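Local coordinates for protein fructosamine deglycase FrlB (Bacillus subtilis, PDB 3EUA) that converts a range of fructosamine 6-phosphates to glucose 6-phosphate and a free amino acid, at residues S210-I215 and I222-I227; L216-W221 and R322-V327; T274-A279 and R304-E309; S201-G206 and L294-L299. All coordinates share one frame; numbering follows the deposited sequence.

Contact 1. Residues S210-I215 and I222-I227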
loop_
_atom_site.group_PDB
_atom_site.type_symbol
_atom_site.label_atom_id
_atom_site.label_comp_id
_atom_site.label_asym_id
_atom_site.label_seq_id
_atom_site.Cartn_x
_atom_site.Cartn_y
_atom_site.Cartn_z
ATOM N N SER A 210 -9.650 -2.354 -4.811
ATOM C CA SER A 210 -10.799 -1.655 -5.396
ATOM C C SER A 210 -12.090 -2.335 -4.983
ATOM O O SER A 210 -13.079 -1.698 -4.639
ATOM C CB SER A 210 -10.686 -1.666 -6.924
ATOM O OG SER A 210 -11.636 -0.762 -7.452
ATOM N N TYR A 211 -12.114 -3.655 -5.008
ATOM C CA TYR A 211 -13.375 -4.332 -4.631
ATOM C C TYR A 211 -13.724 -3.987 -3.213
ATOM O O TYR A 211 -14.900 -3.788 -2.882
ATOM C CB TYR A 211 -13.294 -5.835 -4.761
ATOM C CG TYR A 211 -14.635 -6.478 -5.016
ATOM C CD1 TYR A 211 -15.201 -6.413 -6.260
ATOM C CD2 TYR A 211 -15.302 -7.159 -4.039
ATOM C CE1 TYR A 211 -16.427 -6.974 -6.527
ATOM C CE2 TYR A 211 -16.540 -7.763 -4.303
ATOM C CZ TYR A 211 -17.078 -7.666 -5.561
ATOM O OH TYR A 211 -18.290 -8.220 -5.854
ATOM N N SER A 212 -12.715 -3.941 -2.348
ATOM C CA SER A 212 -12.946 -3.614 -0.939
ATOM C C SER A 212 -13.421 -2.188 -0.711
ATOM O O SER A 212 -14.484 -1.958 -0.096
ATOM C CB SER A 212 -11.680 -3.841 -0.083
ATOM O OG SER A 212 -11.384 -5.237 0.063
ATOM N N ILE A 213 -12.668 -1.235 -1.228
ATOM C CA ILE A 213 -12.987 0.164 -0.945
ATOM C C ILE A 213 -14.118 0.784 -1.779
ATOM O O ILE A 213 -14.855 1.612 -1.263
ATOM C CB ILE A 213 -11.728 1.068 -0.964
ATOM C CG1 ILE A 213 -11.106 1.125 -2.358
ATOM C CG2 ILE A 213 -10.735 0.615 0.143
ATOM C CD1 ILE A 213 -10.423 2.448 -2.639
ATOM N N CYS A 214 -14.258 0.329 -3.022
ATOM C CA CYS A 214 -15.267 0.803 -3.965
ATOM C C CYS A 214 -16.536 -0.041 -3.989
ATOM O O CYS A 214 -17.586 0.432 -3.638
ATOM C CB CYS A 214 -14.666 0.881 -5.355
ATOM S SG CYS A 214 -13.303 2.073 -5.415
ATOM N N ILE A 215 -16.452 -1.305 -4.349
ATOM C CA ILE A 215 -17.670 -2.075 -4.431
ATOM C C ILE A 215 -18.295 -2.310 -3.061
ATOM O O ILE A 215 -19.473 -1.957 -2.825
ATOM C CB ILE A 215 -17.468 -3.440 -5.132
ATOM C CG1 ILE A 215 -17.008 -3.258 -6.593
ATOM C CG2 ILE A 215 -18.757 -4.267 -5.008
ATOM C CD1 ILE A 215 -18.058 -2.674 -7.563
ATOM N N ILE A 222 -20.662 -2.356 3.029
ATOM C CA ILE A 222 -20.228 -3.611 3.609
ATOM C C ILE A 222 -18.788 -3.392 4.033
ATOM O O ILE A 222 -17.990 -2.898 3.238
ATOM C CB ILE A 222 -20.325 -4.750 2.599
ATOM C CG1 ILE A 222 -21.795 -5.008 2.261
ATOM C CG2 ILE A 222 -19.726 -6.000 3.155
ATOM C CD1 ILE A 222 -22.019 -6.023 1.210
ATOM N N HIS A 223 -18.457 -3.751 5.272
ATOM C CA HIS A 223 -17.087 -3.587 5.750
ATOM C C HIS A 223 -16.161 -4.467 4.941
ATOM O O HIS A 223 -16.516 -5.605 4.609
ATOM C CB HIS A 223 -16.975 -3.963 7.220
ATOM C CG HIS A 223 -17.847 -3.143 8.118
ATOM N ND1 HIS A 223 -17.631 -1.800 8.340
ATOM C CD2 HIS A 223 -18.904 -3.489 8.890
ATOM C CE1 HIS A 223 -18.551 -1.340 9.166
ATOM N NE2 HIS A 223 -19.325 -2.349 9.534
ATOM N N SER A 224 -14.961 -3.981 4.626
ATOM C CA SER A 224 -13.996 -4.837 3.920
ATOM C C SER A 224 -12.564 -4.399 4.267
ATOM O O SER A 224 -12.339 -3.477 5.074
ATOM C CB SER A 224 -14.259 -4.866 2.406
ATOM O OG SER A 224 -13.576 -5.934 1.741
ATOM N N HIS A 225 -11.618 -5.113 3.686
ATOM C CA HIS A 225 -10.174 -4.907 3.880
ATOM C C HIS A 225 -9.552 -5.796 2.865
ATOM O O HIS A 225 -9.914 -6.967 2.799
ATOM C CB HIS A 225 -9.750 -5.455 5.237
ATOM C CG HIS A 225 -8.323 -5.188 5.612
ATOM N ND1 HIS A 225 -7.858 -5.412 6.893
ATOM C CD2 HIS A 225 -7.295 -4.615 4.935
ATOM C CE1 HIS A 225 -6.577 -5.067 6.956
ATOM N NE2 HIS A 225 -6.212 -4.579 5.781
ATOM N N ALA A 226 -8.628 -5.284 2.071
ATOM C CA ALA A 226 -7.930 -6.093 1.084
ATOM C C ALA A 226 -6.613 -6.523 1.705
ATOM O O ALA A 226 -5.702 -5.740 1.831
ATOM C CB ALA A 226 -7.670 -5.340 -0.223
ATOM N N ILE A 227 -6.519 -7.791 2.035
ATOM C CA ILE A 227 -5.306 -8.335 2.636
ATOM C C ILE A 227 -4.301 -8.744 1.561
ATOM O O ILE A 227 -4.639 -9.435 0.649
ATOM C CB ILE A 227 -5.599 -9.611 3.502
ATOM C CG1 ILE A 227 -6.754 -9.361 4.481
ATOM C CG2 ILE A 227 -4.318 -10.084 4.240
ATOM C CD1 ILE A 227 -6.538 -8.195 5.335
#

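Contact 2. Residues L216-W221 and R322-V327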
loop_
_atom_site.group_PDB
_atom_site.type_symbol
_atom_site.label_atom_id
_atom_site.label_comp_id
_atom_site.label_asym_id
_atom_site.label_seq_id
_atom_site.Cartn_x
_atom_site.Cartn_y
_atom_site.Cartn_z
ATOM N N LEU A 216 -17.501 -2.826 -2.136
ATOM C CA LEU A 216 -18.052 -3.178 -0.838
ATOM C C LEU A 216 -18.362 -2.005 0.081
ATOM O O LEU A 216 -19.507 -1.817 0.450
ATOM C CB LEU A 216 -17.159 -4.242 -0.166
ATOM C CG LEU A 216 -17.118 -5.578 -0.964
ATOM C CD1 LEU A 216 -16.117 -6.539 -0.351
ATOM C CD2 LEU A 216 -18.501 -6.267 -1.087
HETATM N N MSE A 217 -17.352 -1.224 0.430
HETATM C CA MSE A 217 -17.511 -0.089 1.324
HETATM C C MSE A 217 -18.355 1.019 0.690
HETATM O O MSE A 217 -19.479 1.285 1.131
HETATM C CB MSE A 217 -16.131 0.437 1.772
HETATM C CG MSE A 217 -15.318 -0.587 2.573
HETATM SE SE MSE A 217 -13.584 0.017 3.125
HETATM C CE MSE A 217 -14.219 1.280 4.611
ATOM N N GLU A 218 -17.846 1.613 -0.375
ATOM C CA GLU A 218 -18.531 2.702 -1.063
ATOM C C GLU A 218 -19.902 2.386 -1.591
ATOM O O GLU A 218 -20.874 3.089 -1.263
ATOM C CB GLU A 218 -17.705 3.181 -2.259
ATOM C CG GLU A 218 -18.209 4.434 -2.964
ATOM C CD GLU A 218 -17.406 4.758 -4.237
ATOM O OE1 GLU A 218 -16.545 3.950 -4.664
ATOM O OE2 GLU A 218 -17.676 5.839 -4.828
HETATM N N MSE A 219 -20.000 1.313 -2.347
HETATM C CA MSE A 219 -21.243 1.007 -3.071
HETATM C C MSE A 219 -22.219 0.022 -2.466
HETATM O O MSE A 219 -23.273 -0.215 -3.036
HETATM C CB MSE A 219 -20.838 0.539 -4.471
HETATM C CG MSE A 219 -19.923 1.534 -5.203
HETATM SE SE MSE A 219 -19.487 1.019 -7.066
HETATM C CE MSE A 219 -17.903 2.149 -7.410
ATOM N N GLN A 220 -21.875 -0.546 -1.318
ATOM C CA GLN A 220 -22.737 -1.496 -0.628
ATOM C C GLN A 220 -22.793 -1.298 0.865
ATOM O O GLN A 220 -23.664 -1.883 1.528
ATOM C CB GLN A 220 -22.238 -2.937 -0.923
ATOM C CG GLN A 220 -22.430 -3.395 -2.348
ATOM C CD GLN A 220 -23.889 -3.561 -2.707
ATOM O OE1 GLN A 220 -24.534 -4.516 -2.297
ATOM N NE2 GLN A 220 -24.414 -2.637 -3.486
ATOM N N TRP A 221 -21.929 -0.444 1.405
ATOM C CA TRP A 221 -21.809 -0.220 2.848
ATOM C C TRP A 221 -21.561 -1.538 3.590
ATOM O O TRP A 221 -22.189 -1.821 4.595
ATOM C CB TRP A 221 -23.010 0.511 3.445
ATOM C CG TRP A 221 -23.355 1.782 2.766
ATOM C CD1 TRP A 221 -22.537 2.569 2.004
ATOM C CD2 TRP A 221 -24.557 2.504 2.931
ATOM N NE1 TRP A 221 -23.207 3.706 1.602
ATOM C CE2 TRP A 221 -24.453 3.688 2.164
ATOM C CE3 TRP A 221 -25.754 2.246 3.624
ATOM C CZ2 TRP A 221 -25.495 4.620 2.079
ATOM C CZ3 TRP A 221 -26.782 3.181 3.540
ATOM C CH2 TRP A 221 -26.638 4.344 2.766
ATOM N N ARG A 322 -24.552 8.145 0.374
ATOM C CA ARG A 322 -25.104 8.988 1.405
ATOM C C ARG A 322 -24.250 10.216 1.586
ATOM O O ARG A 322 -24.742 11.201 2.065
ATOM C CB ARG A 322 -25.274 8.247 2.710
ATOM C CG ARG A 322 -24.091 7.545 3.253
ATOM C CD ARG A 322 -24.520 6.868 4.518
ATOM N NE ARG A 322 -23.573 5.866 4.960
ATOM C CZ ARG A 322 -23.874 4.943 5.868
ATOM N NH1 ARG A 322 -25.089 4.889 6.411
ATOM N NH2 ARG A 322 -22.982 4.028 6.208
ATOM N N TYR A 323 -22.990 10.172 1.136
ATOM C CA TYR A 323 -22.079 11.311 1.304
ATOM C C TYR A 323 -21.541 11.838 -0.015
ATOM O O TYR A 323 -21.650 13.049 -0.284
ATOM C CB TYR A 323 -20.910 10.954 2.238
ATOM C CG TYR A 323 -21.339 10.313 3.554
ATOM C CD1 TYR A 323 -22.372 10.858 4.306
ATOM C CD2 TYR A 323 -20.674 9.202 4.074
ATOM C CE1 TYR A 323 -22.762 10.304 5.515
ATOM C CE2 TYR A 323 -21.074 8.632 5.300
ATOM C CZ TYR A 323 -22.116 9.191 6.003
ATOM O OH TYR A 323 -22.512 8.658 7.214
HETATM N N MSE A 324 -20.980 10.951 -0.829
HETATM C CA MSE A 324 -20.420 11.368 -2.101
HETATM C C MSE A 324 -21.508 11.973 -2.961
HETATM O O MSE A 324 -22.641 11.436 -3.089
HETATM C CB MSE A 324 -19.769 10.207 -2.831
HETATM C CG MSE A 324 -18.973 10.600 -4.071
HETATM SE SE MSE A 324 -18.272 9.047 -5.019
HETATM C CE MSE A 324 -17.472 8.160 -3.555
ATOM N N TRP A 325 -21.132 13.122 -3.515
ATOM C CA TRP A 325 -22.005 13.941 -4.354
ATOM C C TRP A 325 -23.205 14.528 -3.589
ATOM O O TRP A 325 -24.059 15.192 -4.198
ATOM C CB TRP A 325 -22.556 13.170 -5.577
ATOM C CG TRP A 325 -21.552 12.422 -6.418
ATOM C CD1 TRP A 325 -20.481 12.945 -7.061
ATOM C CD2 TRP A 325 -21.586 11.024 -6.775
ATOM N NE1 TRP A 325 -19.810 11.962 -7.747
ATOM C CE2 TRP A 325 -20.475 10.773 -7.585
ATOM C CE3 TRP A 325 -22.436 9.961 -6.455
ATOM C CZ2 TRP A 325 -20.187 9.506 -8.094
ATOM C CZ3 TRP A 325 -22.147 8.685 -6.970
ATOM C CH2 TRP A 325 -21.034 8.477 -7.773
ATOM N N LYS A 326 -23.294 14.321 -2.274
ATOM C CA LYS A 326 -24.440 14.818 -1.508
ATOM C C LYS A 326 -24.136 15.775 -0.392
ATOM O O LYS A 326 -25.013 16.593 -0.056
ATOM C CB LYS A 326 -25.239 13.644 -0.955
ATOM C CG LYS A 326 -25.800 12.821 -2.073
ATOM C CD LYS A 326 -26.735 11.752 -1.601
ATOM C CE LYS A 326 -27.228 10.978 -2.805
ATOM N NZ LYS A 326 -28.218 9.974 -2.391
ATOM N N VAL A 327 -22.958 15.675 0.215
ATOM C CA VAL A 327 -22.573 16.571 1.285
ATOM C C VAL A 327 -21.213 17.174 0.973
ATOM O O VAL A 327 -20.508 16.727 0.061
ATOM C CB VAL A 327 -22.529 15.857 2.639
ATOM C CG1 VAL A 327 -23.894 15.230 2.945
ATOM C CG2 VAL A 327 -21.417 14.800 2.665
#

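Contact 3. Residues T274-A279 and R304-E309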
loop_
_atom_site.group_PDB
_atom_site.type_symbol
_atom_site.label_atom_id
_atom_site.label_comp_id
_atom_site.label_asym_id
_atom_site.label_seq_id
_atom_site.Cartn_x
_atom_site.Cartn_y
_atom_site.Cartn_z
ATOM N N THR A 274 -14.847 -17.319 -1.408
ATOM C CA THR A 274 -15.298 -17.069 -2.774
ATOM C C THR A 274 -14.011 -16.942 -3.516
ATOM O O THR A 274 -13.312 -15.926 -3.382
ATOM C CB THR A 274 -16.146 -15.800 -2.884
ATOM O OG1 THR A 274 -17.367 -15.994 -2.154
ATOM C CG2 THR A 274 -16.502 -15.547 -4.300
ATOM N N VAL A 275 -13.682 -17.956 -4.307
ATOM C CA VAL A 275 -12.398 -18.005 -4.984
ATOM C C VAL A 275 -12.489 -17.735 -6.487
ATOM O O VAL A 275 -13.265 -18.369 -7.188
ATOM C CB VAL A 275 -11.732 -19.410 -4.799
ATOM C CG1 VAL A 275 -10.351 -19.457 -5.423
ATOM C CG2 VAL A 275 -11.681 -19.798 -3.307
ATOM N N LEU A 276 -11.711 -16.776 -6.966
ATOM C CA LEU A 276 -11.665 -16.475 -8.408
ATOM C C LEU A 276 -10.264 -16.781 -8.838
ATOM O O LEU A 276 -9.312 -16.101 -8.418
ATOM C CB LEU A 276 -11.972 -15.000 -8.722
ATOM C CG LEU A 276 -13.428 -14.575 -8.653
ATOM C CD1 LEU A 276 -13.899 -14.531 -7.206
ATOM C CD2 LEU A 276 -13.529 -13.216 -9.346
ATOM N N ASP A 277 -10.117 -17.826 -9.641
ATOM C CA ASP A 277 -8.795 -18.253 -10.096
ATOM C C ASP A 277 -8.681 -18.026 -11.593
ATOM O O ASP A 277 -9.385 -18.669 -12.384
ATOM C CB ASP A 277 -8.567 -19.739 -9.743
ATOM C CG ASP A 277 -7.152 -20.254 -10.104
ATOM O OD1 ASP A 277 -6.360 -19.568 -10.797
ATOM O OD2 ASP A 277 -6.829 -21.388 -9.689
ATOM N N ALA A 278 -7.789 -17.112 -11.978
ATOM C CA ALA A 278 -7.554 -16.763 -13.370
ATOM C C ALA A 278 -7.112 -17.969 -14.216
ATOM O O ALA A 278 -7.292 -17.999 -15.427
ATOM C CB ALA A 278 -6.507 -15.666 -13.458
ATOM N N ALA A 279 -6.504 -18.945 -13.570
ATOM C CA ALA A 279 -6.087 -20.152 -14.276
ATOM C C ALA A 279 -7.283 -20.926 -14.830
ATOM O O ALA A 279 -7.111 -21.713 -15.771
ATOM C CB ALA A 279 -5.224 -21.009 -13.380
ATOM N N ARG A 304 -16.987 -7.558 -11.208
ATOM C CA ARG A 304 -18.065 -6.618 -11.451
ATOM C C ARG A 304 -19.393 -7.358 -11.585
ATOM O O ARG A 304 -20.398 -6.829 -11.168
ATOM C CB ARG A 304 -17.845 -5.790 -12.705
ATOM C CG ARG A 304 -18.847 -4.622 -12.856
ATOM C CD ARG A 304 -18.386 -3.485 -12.028
ATOM N NE ARG A 304 -19.307 -2.358 -11.970
ATOM C CZ ARG A 304 -18.987 -1.164 -11.453
ATOM N NH1 ARG A 304 -19.887 -0.185 -11.439
ATOM N NH2 ARG A 304 -17.759 -0.924 -10.980
ATOM N N SER A 305 -19.417 -8.556 -12.170
ATOM C CA SER A 305 -20.661 -9.302 -12.306
ATOM C C SER A 305 -21.137 -9.778 -10.928
ATOM O O SER A 305 -22.338 -9.848 -10.667
ATOM C CB SER A 305 -20.494 -10.452 -13.304
ATOM O OG SER A 305 -19.604 -11.435 -12.826
ATOM N N TYR A 306 -20.181 -10.077 -10.037
ATOM C CA TYR A 306 -20.493 -10.488 -8.676
ATOM C C TYR A 306 -21.131 -9.304 -7.954
ATOM O O TYR A 306 -22.118 -9.481 -7.244
ATOM C CB TYR A 306 -19.247 -10.972 -7.923
ATOM C CG TYR A 306 -18.773 -12.399 -8.199
ATOM C CD1 TYR A 306 -18.528 -12.852 -9.490
ATOM C CD2 TYR A 306 -18.504 -13.276 -7.141
ATOM C CE1 TYR A 306 -18.074 -14.143 -9.730
ATOM C CE2 TYR A 306 -18.044 -14.564 -7.368
ATOM C CZ TYR A 306 -17.826 -14.997 -8.660
ATOM O OH TYR A 306 -17.367 -16.289 -8.872
ATOM N N ALA A 307 -20.572 -8.113 -8.160
ATOM C CA ALA A 307 -21.083 -6.867 -7.563
ATOM C C ALA A 307 -22.516 -6.578 -7.992
ATOM O O ALA A 307 -23.350 -6.225 -7.164
ATOM C CB ALA A 307 -20.157 -5.689 -7.922
ATOM N N ASP A 308 -22.793 -6.740 -9.286
ATOM C CA ASP A 308 -24.128 -6.522 -9.855
ATOM C C ASP A 308 -25.175 -7.409 -9.216
ATOM O O ASP A 308 -26.249 -6.913 -8.855
ATOM C CB ASP A 308 -24.125 -6.730 -11.383
ATOM C CG ASP A 308 -23.404 -5.607 -12.148
ATOM O OD1 ASP A 308 -23.270 -4.455 -11.641
ATOM O OD2 ASP A 308 -23.014 -5.865 -13.314
ATOM N N GLU A 309 -24.845 -8.695 -9.053
ATOM C CA GLU A 309 -25.737 -9.658 -8.400
ATOM C C GLU A 309 -25.972 -9.340 -6.909
ATOM O O GLU A 309 -27.095 -9.466 -6.390
ATOM C CB GLU A 309 -25.177 -11.089 -8.508
ATOM C CG GLU A 309 -25.089 -11.664 -9.903
ATOM C CD GLU A 309 -26.446 -11.853 -10.592
ATOM O OE1 GLU A 309 -27.498 -11.991 -9.920
ATOM O OE2 GLU A 309 -26.459 -11.890 -11.833
#

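Contact 4. Residues S201-G206 and L294-L299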
loop_
_atom_site.group_PDB
_atom_site.type_symbol
_atom_site.label_atom_id
_atom_site.label_comp_id
_atom_site.label_asym_id
_atom_site.label_seq_id
_atom_site.Cartn_x
_atom_site.Cartn_y
_atom_site.Cartn_z
ATOM N N SER A 201 -2.269 -10.797 -4.352
ATOM C CA SER A 201 -0.883 -10.317 -4.328
ATOM C C SER A 201 -0.444 -9.846 -5.711
ATOM O O SER A 201 -1.223 -9.839 -6.670
ATOM C CB SER A 201 0.070 -11.412 -3.818
ATOM O OG SER A 201 0.102 -12.514 -4.707
ATOM N N GLY A 202 0.778 -9.349 -5.793
ATOM C CA GLY A 202 1.330 -8.916 -7.074
ATOM C C GLY A 202 0.478 -7.947 -7.860
ATOM O O GLY A 202 -0.036 -6.988 -7.313
ATOM N N ALA A 203 0.285 -8.235 -9.142
ATOM C CA ALA A 203 -0.471 -7.389 -10.056
ATOM C C ALA A 203 -1.969 -7.412 -9.819
ATOM O O ALA A 203 -2.676 -6.618 -10.418
ATOM C CB ALA A 203 -0.171 -7.780 -11.487
ATOM N N ASN A 204 -2.443 -8.325 -8.958
ATOM C CA ASN A 204 -3.865 -8.478 -8.662
ATOM C C ASN A 204 -4.303 -7.734 -7.403
ATOM O O ASN A 204 -5.510 -7.647 -7.122
ATOM C CB ASN A 204 -4.150 -9.988 -8.449
ATOM C CG ASN A 204 -3.449 -10.849 -9.473
ATOM O OD1 ASN A 204 -2.513 -11.589 -9.157
ATOM N ND2 ASN A 204 -3.810 -10.665 -10.718
ATOM N N TYR A 205 -3.349 -7.214 -6.617
ATOM C CA TYR A 205 -3.680 -6.577 -5.344
ATOM C C TYR A 205 -4.600 -5.380 -5.510
ATOM O O TYR A 205 -5.535 -5.233 -4.737
ATOM C CB TYR A 205 -2.429 -6.218 -4.511
ATOM C CG TYR A 205 -2.850 -5.571 -3.184
ATOM C CD1 TYR A 205 -3.385 -6.347 -2.166
ATOM C CD2 TYR A 205 -2.798 -4.193 -2.994
ATOM C CE1 TYR A 205 -3.816 -5.801 -0.993
ATOM C CE2 TYR A 205 -3.224 -3.622 -1.783
ATOM C CZ TYR A 205 -3.740 -4.439 -0.800
ATOM O OH TYR A 205 -4.196 -3.902 0.376
ATOM N N GLY A 206 -4.398 -4.547 -6.525
ATOM C CA GLY A 206 -5.285 -3.378 -6.734
ATOM C C GLY A 206 -6.732 -3.769 -7.037
ATOM O O GLY A 206 -7.644 -3.030 -6.665
ATOM N N LEU A 294 -2.114 -9.318 -17.685
ATOM C CA LEU A 294 -3.513 -9.171 -18.139
ATOM C C LEU A 294 -4.570 -9.853 -17.266
ATOM O O LEU A 294 -5.736 -9.432 -17.256
ATOM C CB LEU A 294 -3.649 -9.684 -19.589
ATOM C CG LEU A 294 -2.866 -8.855 -20.630
ATOM C CD1 LEU A 294 -2.785 -9.587 -21.982
ATOM C CD2 LEU A 294 -3.428 -7.417 -20.783
ATOM N N ALA A 295 -4.176 -10.869 -16.521
ATOM C CA ALA A 295 -5.135 -11.592 -15.659
ATOM C C ALA A 295 -5.910 -10.693 -14.708
ATOM O O ALA A 295 -7.108 -10.946 -14.491
ATOM C CB ALA A 295 -4.468 -12.694 -14.868
ATOM N N PRO A 296 -5.244 -9.676 -14.112
ATOM C CA PRO A 296 -6.036 -8.828 -13.195
ATOM C C PRO A 296 -7.242 -8.123 -13.839
ATOM O O PRO A 296 -8.251 -7.843 -13.149
ATOM C CB PRO A 296 -5.039 -7.783 -12.697
ATOM C CG PRO A 296 -3.710 -8.124 -13.209
ATOM C CD PRO A 296 -3.821 -9.287 -14.163
ATOM N N LEU A 297 -7.114 -7.776 -15.121
ATOM C CA LEU A 297 -8.224 -7.141 -15.869
ATOM C C LEU A 297 -9.403 -8.085 -15.955
ATOM O O LEU A 297 -10.559 -7.681 -15.758
ATOM C CB LEU A 297 -7.825 -6.716 -17.263
ATOM C CG LEU A 297 -6.951 -5.484 -17.367
ATOM C CD1 LEU A 297 -5.700 -5.540 -16.462
ATOM C CD2 LEU A 297 -6.547 -5.303 -18.812
ATOM N N VAL A 298 -9.126 -9.339 -16.212
ATOM C CA VAL A 298 -10.186 -10.347 -16.285
ATOM C C VAL A 298 -10.828 -10.582 -14.919
ATOM O O VAL A 298 -12.036 -10.666 -14.806
ATOM C CB VAL A 298 -9.636 -11.689 -16.779
ATOM C CG1 VAL A 298 -10.803 -12.637 -16.979
ATOM C CG2 VAL A 298 -8.886 -11.499 -18.110
ATOM N N LEU A 299 -9.994 -10.704 -13.883
ATOM C CA LEU A 299 -10.477 -10.910 -12.515
ATOM C C LEU A 299 -11.379 -9.732 -12.118
ATOM O O LEU A 299 -12.479 -9.914 -11.567
ATOM C CB LEU A 299 -9.286 -11.121 -11.553
ATOM C CG LEU A 299 -8.517 -12.470 -11.609
ATOM C CD1 LEU A 299 -7.139 -12.418 -10.915
ATOM C CD2 LEU A 299 -9.428 -13.567 -10.988
#

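Contact 1. Residues S210-I215 and I222-I227
Within the beta-alpha-beta unit of the second SIS domain, Ser-212 of helix 205-220 meets Ser-224 and Ala-226 on the return leg that leads into strand 226-228. The two backbones come closest at the serines, whose CA atoms are 5.1 Å apart, a spacing that small side chains permit. The link is made by the hydroxyls: Ser-212 OG and Ser-224 OG share a hydrogen bond 2.8 Å long. Each oxygen reaches the other by a different torsion. Ser-212 OG lies opposite its own carbonyl carbon (chi1 -71°), whereas Ser-224 OG is turned opposite its backbone N (chi1 -165°). The methylene groups follow behind, with the CB of Ser-212 and the CB of Ser-224 3.7 Å apart.

Both hydroxyls are buried, and both have further partners: Ser-212 OG is hydrogen-bonded to Thr-198 OG1 on strand 197-200, and Ser-224 OG to Ile-196 O just ahead of that strand. The short polar chain thus links the helix and the return leg to strand 197-200 and the residue that precedes it. His-225 turns away from the helix, and its ring stacks on His-225 of the second subunit, so the return leg has the helix on one flank and the second subunit close by. Ala-226 completes the seam with its methyl group against the helix, CB lying 3.7 Å from Ser-212 OG.

Contact 2. Residues L216-W221 and R322-V327
Arg-322 lays its guanidinium flat on the indole of Trp-221, with the planes only 8° apart and CZ of Arg-322 3.8 Å from the centroid of the Trp-221 six-membered ring. CZ stands almost straight above that ring, 7° off its normal, which makes this a cation-pi pair as well as a stack. The aliphatic part of the arginine shares the same face: Arg-322 CG and CD are each 3.5 Å from Trp-221 CZ2, while NH1 extends over the far side of the six-membered ring, 3.7 Å from Trp-221 CZ3. CG of Arg-322 sits between backbone N and carbonyl carbon (chi1 53°), and from there the chain runs extended to NE, so that CB to the guanidinium all lie over the indole.

The partners are fixed from outside. Glu-238 of the second subunit takes a hydrogen bond from Trp-221 NE1 through OE1 and another from Arg-322 NH2 through its backbone O, thereby gripping both layers of the stack. On the helix, Glu-218 forms a salt bridge with Arg-321, just ahead of the tail segment. Trp-221 itself, with positive phi, is the first residue to leave helical geometry after helix 205-220. The arrangement is that of a C-terminal tail, devoid of regular structure, strapped over a helix terminus at a subunit interface by an arginine-tryptophan cation-pi stack.

Contact 3. Residues T274-A279 and R304-E309
One tyrosine does all the bridging here: Tyr-306 of helix 288-313 reaches across to Thr-274 and Leu-276 on strand 273-277, although the nearest CA atoms, those of Thr-274 and Tyr-306, are 10.3 Å apart. No hydrogen bond joins the two segments, and the closest touches are made by methyl groups to one ring carbon, CE2. Thr-274 CG2 meets the ring at its edge, near the ring plane, 3.6 Å from Tyr-306 CE2. The methyl is directed there by a first torsion of -66°, which leaves CG2 opposite the backbone N. Two residues along the strand, Leu-276 CD1 comes to 4.1 Å from the same Tyr-306 CE2, a looser apolar contact. The tyrosine slides past both strand side chains in the opposite direction.

Beyond the ring, Phe-186 of helix 158-190 meets the Tyr-306 ring with planes at about 45°, and the phenol oxygen makes a weak hydrogen bond to Glu-179 OE1. Helix 158-190 thus covers a further part of the tyrosine ring.

At the end of the strand, Asp-277 OD1 accepts from Ala-279 N at 2.8 Å, with an N-H...O angle of 151°, forming an Asx turn as the chain leaves the sheet; the same oxygen also forms a salt bridge with Arg-256. Strand 273-277 is outermost in the parallel four-stranded sheet of this chain, and the packing of helix 288-313 against it is characteristic of the layered alpha/beta architecture of SIS domains.

Contact 4. Residues S201-G206 and L294-L299
The loop leaving strand 197-200 passes through the positive phi of Gly-202 and brings the CA of Asn-204 to 5.0 Å from the CA of Pro-296, at a point where helix 288-313 is kinked. Proline has no N-H to give to the preceding turn, which fits the kink; its ring faces the loop. Pro-296 CG comes nearest, 3.3 Å from the backbone Ala-203 O and 4.0 Å from Ala-203 CB. That carbonyl oxygen is buried without a hydrogen-bond partner, and the proline ring is what lies against it. Asn-204 crosses the ring at about a right angle and sets the end of its side chain against Pro-296 and beside the Leu-299 CD1 methyl, one helical turn further on.

Around the loop, Ala-203 N is hydrogen-bonded to Asp-253, Ser-201 OG to Thr-255 OG1, and Gly-202 N to Glu-63 of the second subunit. The loop lies at the carboxyl end of its parallel strand and runs into the start of helix 205-220. This strand-loop-helix connection is typical of SIS domains, whose phosphosugar sites generally lie at that end of the sheet, and the placement here is consistent with such a site.

All four contacts involve the second SIS domain, and helix 205-220 or the loop leading into it serves contacts 1, 2 and 4, while helix 288-313 serves contacts 3 and 4. Contacts 1, 3 and 4 are buried; contact 2 is only partly so, its centre about 20 Å from that of the chain against about 7 Å for contact 4. The chemistry changes accordingly: paired hydroxyls in contact 1, apolar touches in contact 3, a proline ring against a carbonyl and an asparagine in contact 4, a charged group on an indole at the periphery. Contacts 1 and 3 meet where Tyr-211 and Ile-215 pack on Ala-307. Contact 3 alone does not touch the second subunit.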